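Local coordinates for prephenate dehydrogenase (Aquifex aeolicus, PDB 2G5C), which catalyses the NAD+-dependent oxidative decarboxylation of prephenate to 3-(4-hydroxyphenyl)pyruvate, a step in tyrosine biosynthesis, at the interface of chains A and B. Coordinates in Å, arbitrary orientation; residue numbers count along the deposited sequence, not the author numbering. Chains: chain A/B, prephenate dehydrogenase.

Contact 1 and contact 2 have C-alpha centres about 11 Å apart, contact 2 and contact 3 about 14 Å, and contact 1 and contact 3 about 19 Å. Helix 173-201 of chain A contributes to all three, and A:Val190 belongs to both contact 2 and contact 3. Contact 1 adds a polar bond, contact 2 brings equivalent residues of the two chains together, and contact 3 is largely apolar. The interface as a whole is two-fold symmetric, although the copies differ in detail, and the dimerization domains are joined over a broad surface.

Contact 1: the interface of chains A and B. Residues chain A 183, 277-278, 281; chain B 195, 198, 209, 212, 216, 220.
The C-terminal helix 264-279 of chain A reaches into the partner's dimerization domain, where A:Arg278 meets B:Thr220 at the end of helix 214-220. The guanidinium uses its NE-H: A:Arg278 NE donates to the hydroxyl B:Thr220 OG1 over 2.8 Å, with 147° at the hydrogen and the acceptor close to the guanidinium plane. A bend at chi2 (55°) brings NE to this hydroxyl, and a turn at the last torsion (70°) aims the N-H. On B:Thr220, OG1 sits between the backbone N and the carbonyl carbon, and from there it donates a hydrogen bond to the carbonyl B:Phe216 O at 3.0 Å, approaching from above the carbonyl plane. The hydroxyl is thus both acceptor and donor, which should fix its rotation. Beside this pair of bonds lies an apolar patch. A:Ile281, the last residue of the chain, presents its CD1 tip to the edge of the B:Phe209 ring, 3.6 Å from CD1 of that ring. The same methyl reaches B:Phe216 CE2 at 4.0 Å. B:Leu198 CB lies over one face of the B:Phe209 ring, toward the rim, while A:Lys277 contributes its aliphatic root, CB lying 3.9 Å from B:Phe209 CZ. The patch anchors the chain terminus of one subunit on the other and probably helps hold the dimer together.

Contact 2: the interface of chains A and B. Residues chain A 190, 215, 218-219; chain B 187, 190, 194, 218-219, 222.
Carboxylate oxygen OD1 of A:Asp218 is packed on by B:Ile222, whose branch methyl CG2 lies 3.4 Å from it, within the dimerization domain of this prephenate dehydrogenase family. The same A:Asp218 OD1 stands 3.1 Å from the backbone carbonyl B:Asp218 O, a clash of two acceptors that makes the local placement doubtful. Alongside, the two copies of Phe219 meet obliquely: A:Phe219 brings CD1 over one face of the B:Phe219 ring, near the rim and 3.8 Å from B:Phe219 CG, with A:Phe219 CE1 beside B:Phe219 CB at 3.7 Å. The orientation of the B:Phe219 ring is itself doubtful, because its CD1 edge is modelled too close to the carbonyl A:Asp218 O. The far end of A:Phe219 packs against residues of helix 173-200 of chain B, where CE2 touches B:Pro187 CB at 3.9 Å and CZ approaches B:Val190 CG1 at 4.0 Å. An alanine in place of A:Phe219 would probably open a gap between B:Pro187, B:Val190 and B:Phe219, leaving all three without their aromatic partner. Nearby, A:Val190 and B:Val190 meet end to end, each with CG1 anti to its backbone N (chi1 161° and 170°); the distance from A:Val190 CG1 to B:Val190 CG1, 3.2 Å, is shorter than usual van der Waals contact.

Contact 3: the interface of chains A and B. Residues chain A 189-190, 192-193, 234, 245; chain B 248, 252, 255, 259, 270-271.
One face of the A:Phe192 ring receives the methyl CD2 of B:Leu271, 3.7 Å from the ring centroid and offset toward the rim, a CH-pi contact between helix 173-201 of chain A and helix 264-272 of chain B. With CG of B:Leu271 anti to the carbonyl carbon (chi1 -50°), both of its methyls reach the neighbouring A:Phe234. That second ring takes B:Ile259 CD1 over one face, 4.1 Å from A:Phe234 CG, and has A:Phe192 CD2 at its edge, in plane. The two phenylalanines of one chain therefore form a single apolar surface for the other. B:Phe248 is turned edge-on, its CE1 3.7 Å from the carbonyl A:Val190 O. B:Leu255 CD1 lies over one face of the B:Tyr270 ring, while the other branch, B:Leu255 CD2, reaches across to A:Ala189 O at 3.4 Å. The small side chain of A:Ala193 probably allows the close approach of helices in this dimerization domain: its CB packs against the backbone of helix 238-260, 3.8 Å from B:Leu252 CA. Farther along, A:Ile245 and B:Leu252 run antiparallel alongside each other. The phenol oxygen B:Tyr270 OH rests 3.4 Å from A:Ala193 CA, and one water links the carbonyls A:Phe192 O and B:Tyr270 O, lying 2.8 Å from the latter.

Contact 1: the interface of chains A and B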
loop_
_atom_site.group_PDB
_atom_site.type_symbol
_atom_site.label_atom_id
_atom_site.label_comp_id
_atom_site.label_asym_id
_atom_site.label_seq_id
_atom_site.Cartn_x
_atom_site.Cartn_y
_atom_site.Cartn_z
ATOM N N VAL A 183 2.480 3.476 12.924
ATOM C CA VAL A 183 3.129 3.012 11.693
ATOM C C VAL A 183 2.708 1.652 11.148
ATOM O O VAL A 183 3.039 1.313 10.012
ATOM C CB VAL A 183 4.678 2.988 11.838
ATOM C CG1 VAL A 183 5.188 4.365 12.277
ATOM C CG2 VAL A 183 5.099 1.903 12.836
ATOM N N LYS A 277 8.907 13.807 2.401
ATOM C CA LYS A 277 9.010 12.954 3.578
ATOM C C LYS A 277 8.986 11.479 3.185
ATOM O O LYS A 277 9.750 10.681 3.721
ATOM C CB LYS A 277 7.866 13.242 4.555
ATOM C CG LYS A 277 7.926 14.608 5.225
ATOM C CD LYS A 277 9.165 14.755 6.104
ATOM C CE LYS A 277 9.057 15.979 7.009
ATOM N NZ LYS A 277 10.252 16.166 7.888
ATOM N N ARG A 278 8.114 11.118 2.250
ATOM C CA ARG A 278 8.029 9.729 1.813
ATOM C C ARG A 278 9.295 9.305 1.063
ATOM O O ARG A 278 9.721 8.157 1.155
ATOM C CB ARG A 278 6.802 9.515 0.924
ATOM C CG ARG A 278 6.680 8.094 0.391
ATOM C CD ARG A 278 6.703 7.061 1.513
ATOM N NE ARG A 278 6.547 5.701 0.999
ATOM C CZ ARG A 278 7.475 5.059 0.293
ATOM N NH1 ARG A 278 8.635 5.645 0.028
ATOM N NH2 ARG A 278 7.232 3.840 -0.173
ATOM N N ILE A 281 12.290 8.177 3.166
ATOM C CA ILE A 281 12.091 6.923 3.892
ATOM C C ILE A 281 12.794 5.784 3.161
ATOM O O ILE A 281 13.580 5.060 3.807
ATOM C CB ILE A 281 10.595 6.562 4.017
ATOM C CG1 ILE A 281 9.880 7.586 4.899
ATOM C CG2 ILE A 281 10.444 5.168 4.612
ATOM C CD1 ILE A 281 8.387 7.360 5.005
ATOM O OXT ILE A 281 12.539 5.624 1.951
ATOM N N VAL B 195 0.997 9.677 5.305
ATOM C CA VAL B 195 2.334 10.216 5.493
ATOM C C VAL B 195 2.260 11.478 6.348
ATOM O O VAL B 195 3.085 11.688 7.238
ATOM C CB VAL B 195 3.005 10.549 4.148
ATOM C CG1 VAL B 195 4.361 11.227 4.390
ATOM C CG2 VAL B 195 3.205 9.270 3.351
ATOM N N LEU B 198 2.198 10.878 10.173
ATOM C CA LEU B 198 3.459 10.630 10.856
ATOM C C LEU B 198 4.189 11.930 11.165
ATOM O O LEU B 198 5.008 11.982 12.073
ATOM C CB LEU B 198 4.359 9.713 10.026
ATOM C CG LEU B 198 4.249 8.204 10.289
ATOM C CD1 LEU B 198 2.836 7.715 10.012
ATOM C CD2 LEU B 198 5.262 7.473 9.414
ATOM N N PHE B 209 9.038 8.496 11.395
ATOM C CA PHE B 209 9.604 8.162 10.090
ATOM C C PHE B 209 10.788 7.206 10.172
ATOM O O PHE B 209 11.301 6.739 9.154
ATOM C CB PHE B 209 9.992 9.441 9.352
ATOM C CG PHE B 209 8.815 10.195 8.804
ATOM C CD1 PHE B 209 8.113 9.703 7.709
ATOM C CD2 PHE B 209 8.391 11.380 9.394
ATOM C CE1 PHE B 209 7.001 10.385 7.203
ATOM C CE2 PHE B 209 7.283 12.069 8.898
ATOM C CZ PHE B 209 6.587 11.569 7.800
ATOM N N PRO B 212 8.794 3.136 9.803
ATOM C CA PRO B 212 7.915 2.550 8.788
ATOM C C PRO B 212 8.363 1.179 8.284
ATOM O O PRO B 212 9.526 0.988 7.926
ATOM C CB PRO B 212 7.927 3.602 7.685
ATOM C CG PRO B 212 8.033 4.868 8.458
ATOM C CD PRO B 212 9.114 4.533 9.464
ATOM N N PHE B 216 3.501 -0.154 5.668
ATOM C CA PHE B 216 3.399 1.294 5.546
ATOM C C PHE B 216 3.928 1.808 4.211
ATOM O O PHE B 216 3.253 2.571 3.524
ATOM C CB PHE B 216 4.168 1.985 6.672
ATOM C CG PHE B 216 4.101 3.478 6.605
ATOM C CD1 PHE B 216 3.068 4.168 7.226
ATOM C CD2 PHE B 216 5.035 4.192 5.864
ATOM C CE1 PHE B 216 2.966 5.552 7.106
ATOM C CE2 PHE B 216 4.944 5.565 5.737
ATOM C CZ PHE B 216 3.903 6.249 6.360
ATOM N N THR B 220 1.986 3.592 0.958
ATOM C CA THR B 220 2.265 5.003 0.676
ATOM C C THR B 220 3.196 5.294 -0.494
ATOM O O THR B 220 3.615 6.431 -0.684
ATOM C CB THR B 220 2.860 5.704 1.923
ATOM O OG1 THR B 220 4.130 5.124 2.240
ATOM C CG2 THR B 220 1.940 5.536 3.113
#

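Contact 2: the interface of chains A and B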
loop_
_atom_site.group_PDB
_atom_site.type_symbol
_atom_site.label_atom_id
_atom_site.label_comp_id
_atom_site.label_asym_id
_atom_site.label_seq_id
_atom_site.Cartn_x
_atom_site.Cartn_y
_atom_site.Cartn_z
ATOM N N VAL A 190 -6.727 1.349 8.128
ATOM C CA VAL A 190 -7.084 2.128 6.949
ATOM C C VAL A 190 -7.425 1.229 5.757
ATOM O O VAL A 190 -8.397 1.475 5.044
ATOM C CB VAL A 190 -5.928 3.096 6.572
ATOM C CG1 VAL A 190 -6.061 3.548 5.133
ATOM C CG2 VAL A 190 -5.965 4.304 7.499
ATOM N N GLY A 215 -4.150 2.483 -7.948
ATOM C CA GLY A 215 -3.495 2.793 -6.690
ATOM C C GLY A 215 -4.036 1.968 -5.542
ATOM O O GLY A 215 -3.444 1.912 -4.462
ATOM N N ASP A 218 -1.997 -1.089 -3.888
ATOM C CA ASP A 218 -1.076 -0.833 -2.782
ATOM C C ASP A 218 -1.673 -1.355 -1.479
ATOM O O ASP A 218 -0.948 -1.830 -0.606
ATOM C CB ASP A 218 -0.794 0.668 -2.629
ATOM C CG ASP A 218 0.229 1.185 -3.631
ATOM O OD1 ASP A 218 0.728 2.317 -3.439
ATOM O OD2 ASP A 218 0.535 0.468 -4.608
ATOM N N PHE A 219 -2.996 -1.268 -1.362
ATOM C CA PHE A 219 -3.711 -1.712 -0.166
ATOM C C PHE A 219 -4.217 -3.144 -0.289
ATOM O O PHE A 219 -4.914 -3.639 0.598
ATOM C CB PHE A 219 -4.895 -0.778 0.112
ATOM C CG PHE A 219 -4.495 0.653 0.326
ATOM C CD1 PHE A 219 -4.093 1.096 1.582
ATOM C CD2 PHE A 219 -4.478 1.550 -0.739
ATOM C CE1 PHE A 219 -3.678 2.415 1.771
ATOM C CE2 PHE A 219 -4.063 2.868 -0.558
ATOM C CZ PHE A 219 -3.663 3.302 0.696
ATOM N N PRO B 187 -7.637 6.502 -2.782
ATOM C CA PRO B 187 -6.448 5.817 -2.274
ATOM C C PRO B 187 -5.243 6.759 -2.214
ATOM O O PRO B 187 -4.483 6.745 -1.246
ATOM C CB PRO B 187 -6.263 4.674 -3.271
ATOM C CG PRO B 187 -7.671 4.331 -3.628
ATOM C CD PRO B 187 -8.296 5.698 -3.828
ATOM N N VAL B 190 -5.636 8.994 0.736
ATOM C CA VAL B 190 -5.337 8.221 1.941
ATOM C C VAL B 190 -3.821 8.054 2.109
ATOM O O VAL B 190 -3.289 8.172 3.215
ATOM C CB VAL B 190 -6.007 6.829 1.875
ATOM C CG1 VAL B 190 -5.507 5.937 3.009
ATOM C CG2 VAL B 190 -7.527 6.985 1.952
ATOM N N LEU B 194 -1.747 9.566 5.194
ATOM C CA LEU B 194 -1.057 8.634 6.078
ATOM C C LEU B 194 0.350 9.158 6.341
ATOM O O LEU B 194 0.850 9.090 7.463
ATOM C CB LEU B 194 -0.980 7.239 5.451
ATOM C CG LEU B 194 -2.130 6.280 5.774
ATOM C CD1 LEU B 194 -2.012 5.015 4.927
ATOM C CD2 LEU B 194 -2.091 5.936 7.258
ATOM N N ASP B 218 4.459 0.206 1.358
ATOM C CA ASP B 218 3.681 -0.291 0.223
ATOM C C ASP B 218 2.425 0.554 0.064
ATOM O O ASP B 218 2.067 0.957 -1.043
ATOM C CB ASP B 218 3.284 -1.754 0.448
ATOM C CG ASP B 218 4.474 -2.702 0.404
ATOM O OD1 ASP B 218 4.298 -3.898 0.726
ATOM O OD2 ASP B 218 5.583 -2.255 0.044
ATOM N N PHE B 219 1.761 0.831 1.180
ATOM C CA PHE B 219 0.540 1.626 1.156
ATOM C C PHE B 219 0.766 3.091 0.784
ATOM O O PHE B 219 -0.160 3.757 0.332
ATOM C CB PHE B 219 -0.162 1.582 2.521
ATOM C CG PHE B 219 -0.688 0.226 2.905
ATOM C CD1 PHE B 219 -0.629 -0.846 2.022
ATOM C CD2 PHE B 219 -1.251 0.024 4.163
ATOM C CE1 PHE B 219 -1.123 -2.100 2.388
ATOM C CE2 PHE B 219 -1.749 -1.223 4.538
ATOM C CZ PHE B 219 -1.685 -2.287 3.649
ATOM N N ILE B 222 2.513 5.563 -3.506
ATOM C CA ILE B 222 1.895 6.531 -4.407
ATOM C C ILE B 222 1.928 7.949 -3.857
ATOM O O ILE B 222 1.569 8.889 -4.558
ATOM C CB ILE B 222 0.426 6.159 -4.752
ATOM C CG1 ILE B 222 -0.384 5.945 -3.473
ATOM C CG2 ILE B 222 0.394 4.918 -5.633
ATOM C CD1 ILE B 222 -1.791 5.421 -3.723
#

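Contact 3: the interface of chains A and B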
loop_
_atom_site.group_PDB
_atom_site.type_symbol
_atom_site.label_atom_id
_atom_site.label_comp_id
_atom_site.label_asym_id
_atom_site.label_seq_id
_atom_site.Cartn_x
_atom_site.Cartn_y
_atom_site.Cartn_z
ATOM N N ALA A 189 -5.698 -0.678 9.679
ATOM C CA ALA A 189 -7.070 -0.241 9.925
ATOM C C ALA A 189 -7.590 0.516 8.702
ATOM O O ALA A 189 -8.742 0.355 8.284
ATOM C CB ALA A 189 -7.118 0.654 11.149
ATOM N N VAL A 190 -6.727 1.349 8.128
ATOM C CA VAL A 190 -7.084 2.128 6.949
ATOM C C VAL A 190 -7.425 1.229 5.757
ATOM O O VAL A 190 -8.397 1.475 5.044
ATOM C CB VAL A 190 -5.928 3.096 6.572
ATOM C CG1 VAL A 190 -6.061 3.548 5.133
ATOM C CG2 VAL A 190 -5.965 4.304 7.499
ATOM N N PHE A 192 -8.437 -1.948 5.849
ATOM C CA PHE A 192 -9.693 -2.650 6.123
ATOM C C PHE A 192 -10.854 -1.717 5.780
ATOM O O PHE A 192 -11.844 -2.132 5.174
ATOM C CB PHE A 192 -9.776 -3.054 7.600
ATOM C CG PHE A 192 -8.879 -4.202 7.974
ATOM C CD1 PHE A 192 -9.010 -5.440 7.351
ATOM C CD2 PHE A 192 -7.915 -4.056 8.973
ATOM C CE1 PHE A 192 -8.190 -6.526 7.718
ATOM C CE2 PHE A 192 -7.092 -5.130 9.350
ATOM C CZ PHE A 192 -7.230 -6.367 8.721
ATOM N N ALA A 193 -10.724 -0.451 6.171
ATOM C CA ALA A 193 -11.763 0.539 5.910
ATOM C C ALA A 193 -11.927 0.814 4.413
ATOM O O ALA A 193 -13.037 1.020 3.939
ATOM C CB ALA A 193 -11.453 1.838 6.648
ATOM N N PHE A 234 -6.201 -4.819 17.572
ATOM C CA PHE A 234 -7.027 -3.630 17.754
ATOM C C PHE A 234 -7.596 -3.556 19.168
ATOM O O PHE A 234 -7.814 -2.466 19.696
ATOM C CB PHE A 234 -8.159 -3.582 16.714
ATOM C CG PHE A 234 -7.683 -3.357 15.300
ATOM C CD1 PHE A 234 -6.533 -2.611 15.046
ATOM C CD2 PHE A 234 -8.403 -3.858 14.220
ATOM C CE1 PHE A 234 -6.107 -2.367 13.738
ATOM C CE2 PHE A 234 -7.987 -3.619 12.905
ATOM C CZ PHE A 234 -6.836 -2.873 12.664
ATOM N N ILE A 245 -6.009 6.643 14.612
ATOM C CA ILE A 245 -7.096 6.871 13.667
ATOM C C ILE A 245 -7.560 8.324 13.733
ATOM O O ILE A 245 -7.858 8.928 12.710
ATOM C CB ILE A 245 -8.306 5.948 13.950
ATOM C CG1 ILE A 245 -7.944 4.502 13.607
ATOM C CG2 ILE A 245 -9.517 6.402 13.136
ATOM C CD1 ILE A 245 -9.062 3.500 13.895
ATOM N N PHE B 248 -15.439 7.033 2.605
ATOM C CA PHE B 248 -14.362 6.330 3.278
ATOM C C PHE B 248 -14.406 6.614 4.777
ATOM O O PHE B 248 -14.261 5.708 5.588
ATOM C CB PHE B 248 -13.006 6.773 2.713
ATOM C CG PHE B 248 -11.826 6.307 3.523
ATOM C CD1 PHE B 248 -11.466 4.963 3.547
ATOM C CD2 PHE B 248 -11.102 7.209 4.300
ATOM C CE1 PHE B 248 -10.407 4.521 4.335
ATOM C CE2 PHE B 248 -10.038 6.780 5.095
ATOM C CZ PHE B 248 -9.691 5.431 5.115
ATOM N N LEU B 252 -14.509 4.102 7.881
ATOM C CA LEU B 252 -13.487 4.126 8.923
ATOM C C LEU B 252 -14.108 4.424 10.281
ATOM O O LEU B 252 -13.705 3.860 11.298
ATOM C CB LEU B 252 -12.413 5.175 8.601
ATOM C CG LEU B 252 -11.297 5.410 9.629
ATOM C CD1 LEU B 252 -10.575 4.115 9.960
ATOM C CD2 LEU B 252 -10.314 6.424 9.070
ATOM N N LEU B 255 -15.590 1.341 11.678
ATOM C CA LEU B 255 -14.568 0.457 12.221
ATOM C C LEU B 255 -14.170 1.003 13.592
ATOM O O LEU B 255 -14.015 0.258 14.552
ATOM C CB LEU B 255 -13.348 0.429 11.292
ATOM C CG LEU B 255 -12.098 -0.287 11.814
ATOM C CD1 LEU B 255 -12.412 -1.758 12.081
ATOM C CD2 LEU B 255 -10.977 -0.156 10.794
ATOM N N ILE B 259 -14.137 -0.775 17.309
ATOM C CA ILE B 259 -12.956 -0.898 18.144
ATOM C C ILE B 259 -13.208 -0.309 19.532
ATOM O O ILE B 259 -12.851 -0.918 20.539
ATOM C CB ILE B 259 -11.738 -0.209 17.487
ATOM C CG1 ILE B 259 -11.331 -0.986 16.227
ATOM C CG2 ILE B 259 -10.585 -0.134 18.478
ATOM C CD1 ILE B 259 -10.331 -0.257 15.334
ATOM N N TYR B 270 -16.233 -7.506 10.091
ATOM C CA TYR B 270 -15.830 -6.345 9.305
ATOM C C TYR B 270 -14.481 -6.617 8.637
ATOM O O TYR B 270 -14.317 -6.388 7.438
ATOM C CB TYR B 270 -15.715 -5.114 10.209
ATOM C CG TYR B 270 -15.424 -3.805 9.497
ATOM C CD1 TYR B 270 -16.404 -2.822 9.381
ATOM C CD2 TYR B 270 -14.155 -3.529 8.983
ATOM C CE1 TYR B 270 -16.131 -1.590 8.779
ATOM C CE2 TYR B 270 -13.874 -2.301 8.378
ATOM C CZ TYR B 270 -14.862 -1.339 8.284
ATOM O OH TYR B 270 -14.582 -0.116 7.724
ATOM N N LEU B 271 -13.523 -7.117 9.412
ATOM C CA LEU B 271 -12.184 -7.395 8.888
ATOM C C LEU B 271 -12.145 -8.544 7.888
ATOM O O LEU B 271 -11.248 -8.604 7.046
ATOM C CB LEU B 271 -11.217 -7.689 10.038
ATOM C CG LEU B 271 -11.231 -6.666 11.179
ATOM C CD1 LEU B 271 -10.196 -7.070 12.213
ATOM C CD2 LEU B 271 -10.958 -5.258 10.645
HETATM O O HOH W 1 -12.452 -4.845 5.982
#